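Local structure of multicopper oxidase (Pseudomonas thermotolerans, 6VOW) at residues E316-L319 against S320-E323; G63-A66 against P67-L71; G180-T183 against P184-V187. The protein probably oxidises phenolic or similar substrates through bound copper ions and passes the electrons to dioxygen, as laccases and related multicopper oxidases do. All coordinates share one frame; numbering follows the deposited sequence. Where two conformers were deposited one is given.

Interaction 1: E316-L319 against S320-E323; sequences EPDL and SIAE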
ATOM      1  N   GLU A 316      18.435  -2.881 -11.085  1.00 67.53           N
ATOM      2  CA  GLU A 316      18.963  -4.050 -10.409  1.00 58.62           C
ATOM      3  C   GLU A 316      19.971  -3.623  -9.392  1.00 57.20           C
ATOM      4  O   GLU A 316      20.921  -2.929  -9.710  1.00 64.53           O
ATOM      5  CB  GLU A 316      19.621  -5.013 -11.397  1.00 65.24           C
ATOM      6  CG  GLU A 316      19.894  -6.393 -10.816  1.00 73.53           C
ATOM      7  CD  GLU A 316      18.680  -7.054 -10.164  1.00 87.83           C
ATOM      8  OE1 GLU A 316      17.769  -7.506 -10.916  1.00 65.20           O
ATOM      9  OE2 GLU A 316      18.648  -7.126  -8.897  1.00 93.24           O
ATOM     10  N   PRO A 317      19.748  -3.967  -8.143  1.00 56.45           N
ATOM     11  CA  PRO A 317      20.884  -3.758  -7.273  1.00 54.79           C
ATOM     12  C   PRO A 317      21.904  -4.842  -7.631  1.00 60.22           C
ATOM     13  O   PRO A 317      21.515  -5.971  -7.994  1.00 67.96           O
ATOM     14  CB  PRO A 317      20.289  -3.856  -5.863  1.00 50.80           C
ATOM     15  CG  PRO A 317      18.844  -3.622  -6.081  1.00 56.37           C
ATOM     16  CD  PRO A 317      18.553  -4.303  -7.385  1.00 52.24           C
ATOM     17  N   ASP A 318      23.177  -4.419  -7.619  1.00 57.16           N
ATOM     18  CA  ASP A 318      24.424  -5.172  -7.866  1.00 61.81           C
ATOM     19  C   ASP A 318      25.043  -5.389  -6.440  1.00 49.97           C
ATOM     20  O   ASP A 318      25.693  -4.489  -5.889  1.00 53.93           O
ATOM     21  CB  ASP A 318      25.369  -4.348  -8.854  1.00 50.49           C
ATOM     22  CG  ASP A 318      26.840  -4.805  -8.814  1.00 67.85           C
ATOM     23  OD1 ASP A 318      27.161  -5.706  -8.010  1.00 49.94           O
ATOM     24  OD2 ASP A 318      27.696  -4.273  -9.595  1.00 97.21           O
ATOM     25  N   LEU A 319      24.820  -6.574  -5.871  1.00 59.32           N
ATOM     26  CA  LEU A 319      25.273  -6.885  -4.504  1.00 65.56           C
ATOM     27  C   LEU A 319      26.761  -6.749  -4.296  1.00 72.66           C
ATOM     28  O   LEU A 319      27.177  -6.281  -3.245  1.00 75.33           O
ATOM     29  CB  LEU A 319      24.810  -8.271  -4.038  1.00 59.71           C
ATOM     30  CG  LEU A 319      23.286  -8.477  -4.030  1.00 64.61           C
ATOM     31  CD1 LEU A 319      22.901  -9.592  -3.062  1.00 70.39           C
ATOM     32  CD2 LEU A 319      22.524  -7.199  -3.683  1.00 63.05           C
ATOM     33  N   SER A 320      27.567  -7.146  -5.283  1.00 76.53           N
ATOM     34  CA  SER A 320      29.007  -7.095  -5.124  1.00 68.97           C
ATOM     35  C   SER A 320      29.490  -5.642  -4.949  1.00 71.52           C
ATOM     36  O   SER A 320      30.511  -5.411  -4.288  1.00 85.42           O
ATOM     37  CB  SER A 320      29.700  -7.788  -6.303  1.00 81.88           C
ATOM     38  OG  SER A 320      29.075  -7.453  -7.542  1.00 77.59           O
ATOM     39  N   ILE A 321      28.780  -4.656  -5.506  1.00 70.57           N
ATOM     40  CA  ILE A 321      29.225  -3.261  -5.318  1.00 76.81           C
ATOM     41  C   ILE A 321      28.491  -2.504  -4.161  1.00 73.26           C
ATOM     42  O   ILE A 321      28.895  -1.391  -3.745  1.00 59.40           O
ATOM     43  CB  ILE A 321      29.284  -2.518  -6.680  1.00 79.93           C
ATOM     44  CG1 ILE A 321      30.699  -1.954  -6.888  1.00 76.33           C
ATOM     45  CG2 ILE A 321      28.161  -1.486  -6.857  1.00 79.42           C
ATOM     46  CD1 ILE A 321      31.236  -1.038  -5.790  1.00 83.91           C
ATOM     47  N   ALA A 322      27.461  -3.129  -3.592  1.00 65.00           N
ATOM     48  CA  ALA A 322      26.656  -2.436  -2.578  1.00 67.45           C
ATOM     49  C   ALA A 322      27.349  -2.240  -1.210  1.00 59.92           C
ATOM     50  O   ALA A 322      28.264  -2.948  -0.813  1.00 70.86           O
ATOM     51  CB  ALA A 322      25.291  -3.087  -2.415  1.00 69.36           C
ATOM     52  N   GLU A 323      26.906  -1.208  -0.524  1.00 67.87           N
ATOM     53  CA  GLU A 323      27.423  -0.776   0.777  1.00 63.02           C
ATOM     54  C   GLU A 323      26.274  -0.959   1.762  1.00 74.61           C
ATOM     55  O   GLU A 323      25.114  -0.651   1.407  1.00 60.18           O
ATOM     56  CB  GLU A 323      27.732   0.707   0.656  1.00 50.73           C
ATOM     57  CG  GLU A 323      28.454   1.446   1.783  1.00 67.97           C
ATOM     58  CD  GLU A 323      29.040   2.799   1.321  1.00 82.99           C
ATOM     59  OE1 GLU A 323      29.291   3.672   2.195  1.00 84.07           O
ATOM     60  OE2 GLU A 323      29.245   3.010   0.088  1.00 83.99           O
TER
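Asp318 reaches forward round a tight turn and grips Ser320 and Ile321 with one carboxylate oxygen. Its CG lies anti to the backbone N (chi1 161°), which swings the carboxylate over the residues that follow. Asp318 OD1 accepts a bond from Ser320 OG at 2.6 Å, on its syn lone pair, the side of the other oxygen. The same OD1 takes a second bond from Ile321 N at 3.2 Å. This donor comes from well above the carboxylate plane. Ile321 N also bonds to Asp318 O at 3.1 Å, which closes a type I beta turn over 318-321. One N-H is thus shared between the backbone and the side chain of the same aspartate. Asp318 OD2 lies against Ile321 CB at 3.8 Å.

Leu319 contributes mainly through its backbone. Leu319 O receives Ala322 N at 3.2 Å and closes a second, overlapping turn over 319-322. The Leu319 side chain heads the other way, to Ile377 and Ala426 on neighbouring strands. Ser320 stands at the bend and keeps its hydroxyl turned to the aspartate. Glu323 then begins strand 323-329, which pairs with strand 375-382.

The chemistry is that of a surface loop locked by a short polar side chain. Two donors on Asp318 OD1 fix the rotation of the carboxylate, and would probably help to stabilise its negative charge.

Interaction 2: G63-A66 against P67-L71; sequences GGQA and PGVEL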
ATOM      1  N   GLY A  63     -13.428  11.456  -4.086  1.00 46.99           N
ATOM      2  CA  GLY A  63     -14.313  11.252  -5.223  1.00 45.00           C
ATOM      3  C   GLY A  63     -15.595  10.714  -4.760  1.00 45.16           C
ATOM      4  O   GLY A  63     -16.197   9.952  -5.430  1.00 51.93           O
ATOM      5  N   GLY A  64     -16.008  11.059  -3.573  1.00 48.23           N
ATOM      6  CA  GLY A  64     -17.352  10.753  -3.151  1.00 47.07           C
ATOM      7  C   GLY A  64     -17.431   9.405  -2.474  1.00 45.04           C
ATOM      8  O   GLY A  64     -18.516   8.993  -2.177  1.00 48.62           O
ATOM      9  N   GLN A  65     -16.306   8.696  -2.266  1.00 40.04           N
ATOM     10  CA  GLN A  65     -16.343   7.421  -1.629  1.00 40.06           C
ATOM     11  C   GLN A  65     -15.107   7.213  -0.776  1.00 41.84           C
ATOM     12  O   GLN A  65     -14.118   7.855  -0.976  1.00 39.30           O
ATOM     13  CB  GLN A  65     -16.350   6.297  -2.677  1.00 43.16           C
ATOM     14  CG  GLN A  65     -15.083   6.257  -3.561  1.00 49.80           C
ATOM     15  CD  GLN A  65     -15.205   5.237  -4.672  1.00 50.77           C
ATOM     16  OE1 GLN A  65     -14.458   4.205  -4.748  1.00 49.06           O
ATOM     17  NE2 GLN A  65     -16.205   5.482  -5.539  1.00 42.63           N
ATOM     18  N   ALA A  66     -15.183   6.188   0.075  1.00 46.75           N
ATOM     19  CA  ALA A  66     -14.083   5.700   0.865  1.00 40.60           C
ATOM     20  C   ALA A  66     -14.202   4.205   1.060  1.00 38.91           C
ATOM     21  O   ALA A  66     -15.206   3.799   1.524  1.00 40.35           O
ATOM     22  CB  ALA A  66     -14.161   6.431   2.135  1.00 47.70           C
ATOM     23  N   PRO A  67     -13.246   3.357   0.626  1.00 41.13           N
ATOM     24  CA  PRO A  67     -12.040   3.782  -0.085  1.00 40.97           C
ATOM     25  C   PRO A  67     -12.300   4.588  -1.324  1.00 37.45           C
ATOM     26  O   PRO A  67     -13.284   4.393  -1.985  1.00 43.11           O
ATOM     27  CB  PRO A  67     -11.364   2.464  -0.501  1.00 44.29           C
ATOM     28  CG  PRO A  67     -11.901   1.447   0.451  1.00 52.31           C
ATOM     29  CD  PRO A  67     -13.279   1.896   0.818  1.00 46.91           C
ATOM     30  N   GLY A  68     -11.341   5.420  -1.636  1.00 37.30           N
ATOM     31  CA  GLY A  68     -11.458   6.356  -2.734  1.00 45.69           C
ATOM     32  C   GLY A  68     -11.579   5.738  -4.133  1.00 40.85           C
ATOM     33  O   GLY A  68     -11.279   4.549  -4.410  1.00 37.54           O
ATOM     34  N   VAL A  69     -12.031   6.561  -5.035  0.50 42.94           N
ATOM     35  CA  VAL A  69     -12.152   6.167  -6.415  0.50 44.38           C
ATOM     36  C   VAL A  69     -10.878   5.476  -6.949  0.50 42.02           C
ATOM     37  O   VAL A  69      -9.735   5.773  -6.502  0.50 36.80           O
ATOM     38  CB  VAL A  69     -12.386   7.425  -7.243  0.50 45.49           C
ATOM     39  CG1 VAL A  69     -11.042   7.897  -7.764  0.50 38.94           C
ATOM     40  CG2 VAL A  69     -13.380   7.149  -8.346  0.50 49.32           C
ATOM     41  N   GLU A  70     -11.071   4.534  -7.878  1.00 38.44           N
ATOM     42  CA  GLU A  70      -9.914   3.855  -8.498  1.00 50.27           C
ATOM     43  C   GLU A  70      -9.215   4.774  -9.552  1.00 40.30           C
ATOM     44  O   GLU A  70      -9.809   5.259 -10.407  1.00 48.75           O
ATOM     45  CB  GLU A  70     -10.188   2.419  -9.042  1.00 45.37           C
ATOM     46  CG  GLU A  70      -8.817   1.711  -9.319  1.00 47.25           C
ATOM     47  CD  GLU A  70      -8.867   0.200  -9.654  1.00 54.28           C
ATOM     48  OE1 GLU A  70      -8.535  -0.101 -10.804  1.00 52.62           O
ATOM     49  OE2 GLU A  70      -9.147  -0.697  -8.808  1.00 51.28           O
ATOM     50  N   LEU A  71      -7.971   5.106  -9.362  1.00 36.31           N
ATOM     51  CA  LEU A  71      -7.244   5.788 -10.439  1.00 40.30           C
ATOM     52  C   LEU A  71      -6.558   4.773 -11.371  1.00 43.50           C
ATOM     53  O   LEU A  71      -5.874   3.791 -10.891  1.00 38.29           O
ATOM     54  CB  LEU A  71      -6.254   6.780  -9.888  1.00 39.98           C
ATOM     55  CG  LEU A  71      -6.680   8.229  -9.693  1.00 46.27           C
ATOM     56  CD1 LEU A  71      -7.890   8.423  -8.932  1.00 46.68           C
ATOM     57  CD2 LEU A  71      -5.598   8.970  -8.954  1.00 57.39           C
TER
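Ala66 and Pro67 are joined by a cis peptide bond, and the covalent geometry sets this contact. The CA atoms of Ala66 and Pro67 are 3.0 Å apart. The backbone angles at Ala66 and Pro67 fit a type VIb beta turn over residues 65-68, which folds the chain sharply back.

Gly68 CA makes a C-H...O contact with Gln65 O at 3.5 Å, with 150° at the hydrogen, across the mouth of the turn.

Close packing of the Gln65 chain on the backbone of the turn comes next. Gln65 CG sits between the backbone N and the carbonyl carbon (chi1 63°). This turns the chain in under the bend, where Gln65 CG comes 3.0 Å from Pro67 O and 3.4 Å from Val69 N. A side-chain carbon on Gly63 would press on Val69 CB. Gly64 has a local need for glycine, since a CB there would jam against the preceding carbonyl O. The Pro67 ring turns away from residues 63-66 into the fold, where it packs on Ala205, Leu226 and Ser170. With an alanine in place of Pro67, the cis bond would probably lose its preference, and a gap is likely to open beside Ala205 and Leu226.

The loop joins strand 57-62 to strand 71-74. Gly63 bonds through its backbone to Ile43, Val69 to Tyr62, and Gly68 to Val150. Val69 O also meets Tyr135 OH. Ala66 rests on Met49 of strand 37-49 and on Trp174 of strand 165-174, which lies in another sheet.

Interaction 3: G180-T183 against P184-V187; sequences GAFT and PFMV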
ATOM      1  N   GLY A 180     -21.526   3.414  14.393  1.00 58.69           N
ATOM      2  CA  GLY A 180     -20.887   4.113  13.351  1.00 48.23           C
ATOM      3  C   GLY A 180     -19.915   5.195  13.693  1.00 57.13           C
ATOM      4  O   GLY A 180     -19.306   5.739  12.752  1.00 62.87           O
ATOM      5  N   ALA A 181     -19.710   5.507  14.988  1.00 58.06           N
ATOM      6  CA  ALA A 181     -18.848   6.627  15.347  1.00 49.81           C
ATOM      7  C   ALA A 181     -17.426   6.194  15.310  1.00 49.92           C
ATOM      8  O   ALA A 181     -17.087   5.074  15.715  1.00 52.63           O
ATOM      9  CB  ALA A 181     -19.150   7.130  16.728  1.00 57.07           C
ATOM     10  N   PHE A 182     -16.568   7.110  14.897  1.00 42.50           N
ATOM     11  CA  PHE A 182     -15.155   6.864  14.941  1.00 47.27           C
ATOM     12  C   PHE A 182     -14.627   6.792  16.388  1.00 55.29           C
ATOM     13  O   PHE A 182     -15.046   7.565  17.293  1.00 57.81           O
ATOM     14  CB  PHE A 182     -14.367   7.938  14.186  1.00 50.87           C
ATOM     15  CG  PHE A 182     -14.565   7.920  12.679  1.00 55.15           C
ATOM     16  CD1 PHE A 182     -14.190   6.820  11.926  1.00 52.62           C
ATOM     17  CD2 PHE A 182     -15.098   9.007  12.026  1.00 53.00           C
ATOM     18  CE1 PHE A 182     -14.366   6.780  10.536  1.00 48.22           C
ATOM     19  CE2 PHE A 182     -15.259   8.987  10.648  1.00 54.72           C
ATOM     20  CZ  PHE A 182     -14.885   7.865   9.902  1.00 46.99           C
ATOM     21  N   THR A 183     -13.693   5.856  16.555  1.00 43.34           N
ATOM     22  CA  THR A 183     -13.021   5.578  17.778  1.00 48.61           C
ATOM     23  C   THR A 183     -11.701   6.223  17.496  1.00 50.87           C
ATOM     24  O   THR A 183     -11.431   6.634  16.385  1.00 54.50           O
ATOM     25  CB  THR A 183     -12.928   4.027  18.112  1.00 47.00           C
ATOM     26  OG1 THR A 183     -12.192   3.271  17.113  1.00 40.62           O
ATOM     27  CG2 THR A 183     -14.338   3.435  18.234  1.00 46.99           C
ATOM     28  N   PRO A 184     -10.865   6.344  18.506  1.00 49.54           N
ATOM     29  CA  PRO A 184      -9.713   7.106  18.245  1.00 40.86           C
ATOM     30  C   PRO A 184      -8.808   6.389  17.240  1.00 46.66           C
ATOM     31  O   PRO A 184      -8.707   5.176  17.250  1.00 51.66           O
ATOM     32  CB  PRO A 184      -9.056   7.180  19.623  1.00 50.52           C
ATOM     33  CG  PRO A 184     -10.139   6.950  20.587  1.00 49.24           C
ATOM     34  CD  PRO A 184     -10.926   5.899  19.907  1.00 51.43           C
ATOM     35  N   PHE A 185      -8.173   7.140  16.369  1.00 41.95           N
ATOM     36  CA  PHE A 185      -7.127   6.586  15.446  1.00 43.07           C
ATOM     37  C   PHE A 185      -5.734   6.367  16.013  1.00 51.60           C
ATOM     38  O   PHE A 185      -4.871   5.771  15.335  1.00 54.65           O
ATOM     39  CB  PHE A 185      -6.978   7.496  14.261  1.00 44.26           C
ATOM     40  CG  PHE A 185      -8.273   7.726  13.568  1.00 46.89           C
ATOM     41  CD1 PHE A 185      -8.891   6.671  12.912  1.00 47.57           C
ATOM     42  CD2 PHE A 185      -8.907   8.934  13.677  1.00 46.20           C
ATOM     43  CE1 PHE A 185     -10.116   6.831  12.336  1.00 42.71           C
ATOM     44  CE2 PHE A 185     -10.106   9.142  13.056  1.00 43.47           C
ATOM     45  CZ  PHE A 185     -10.710   8.076  12.393  1.00 40.16           C
ATOM     46  N   MET A 186      -5.486   6.930  17.193  1.00 61.78           N
ATOM     47  CA  MET A 186      -4.255   6.759  17.948  1.00 60.71           C
ATOM     48  C   MET A 186      -4.856   6.474  19.294  1.00 60.52           C
ATOM     49  O   MET A 186      -5.749   7.181  19.732  1.00 56.53           O
ATOM     50  CB  MET A 186      -3.434   8.068  17.931  1.00 73.20           C
ATOM     51  CG  MET A 186      -2.593   8.401  19.179  1.00 84.93           C
ATOM     52  SD  MET A 186      -1.202   7.280  19.516  1.00 93.03           S
ATOM     53  CE  MET A 186      -0.042   8.421  20.256  1.00 99.18           C
ATOM     54  N   VAL A 187      -4.464   5.358  19.880  1.00 63.97           N
ATOM     55  CA  VAL A 187      -4.749   5.084  21.294  1.00 62.29           C
ATOM     56  C   VAL A 187      -3.392   4.607  21.763  1.00 55.57           C
ATOM     57  O   VAL A 187      -2.982   3.559  21.268  1.00 53.73           O
ATOM     58  CB  VAL A 187      -5.833   3.967  21.428  1.00 61.03           C
ATOM     59  CG1 VAL A 187      -5.987   3.529  22.874  1.00 67.36           C
ATOM     60  CG2 VAL A 187      -7.191   4.448  20.857  1.00 69.48           C
TER
HETATM   61  O   HOH W   1      -9.667   3.118  18.297  1.00 51.53           O
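The rings of Phe182 and Phe185 meet obliquely, with their planes at 52° and their centroids 5.5 Å apart. The touch is made by Phe185 CZ, which comes to 3.7 Å from Phe182 CD1. Phe185 CZ also lies 3.9 Å from Phe182 CG, so the far end of one ring leans on the near part of the other. One face of the Phe185 ring carries Thr183 O, which stands 4.1 Å above the plane over the ring centre. Outside the two segments, His175 makes an edge-to-face contact with Phe185, and backbone bonding ties it to Thr183.

Both phenylalanines hold CG anti to their own carbonyl carbon, at chi1 -68° for Phe182 and -55° for Phe185. These torsions act together with the course of the backbone. The chain is extended through Thr183 and Pro184 and bends at Phe185, and this brings the two rings together. It also places Thr183 O over the second ring. The close approach of Thr183 CB to Pro184 CD, 3.3 Å, is set largely by the peptide that joins the two residues.

A water bridges Thr183 OG1 and Pro184 O. It lies 2.8 Å from Thr183 OG1 and donates to Pro184 O at 2.5 Å, which is unusually short. The threonine hydroxyl and the proline carbonyl are thus linked through solvent rather than directly.

Phe182 continues onto Thr57, Pro58 and Ala59 of strand 57-62, while Val187 takes the N-cap position of helix 188-191. The arrangement is a small aromatic cluster in a surface connection. It joins the end of strand 165-174 to that short helix and packs the loop against strand 57-62.

In the fold
Along the chain the order is interaction 2, interaction 3, interaction 1. Interactions 2 and 3 are neighbours: their centres are 21 Å apart and their nearest atoms about 8 Å. They share two strands. Strand 57-62 leads into 63-71 and also receives Phe182. Strand 165-174 touches Ala66 and Pro67 and leads towards 180-187. Interaction 1 is remote, on the opposite side of the chain's centre, with its centre 40 Å from interaction 2 and 44 Å from interaction 3. It opens strand 323-329, in a different sheet. Interactions 2 and 3 thus belong to one neighbourhood and interaction 1 to another, consistent with the several cupredoxin-like domains of multicopper oxidases.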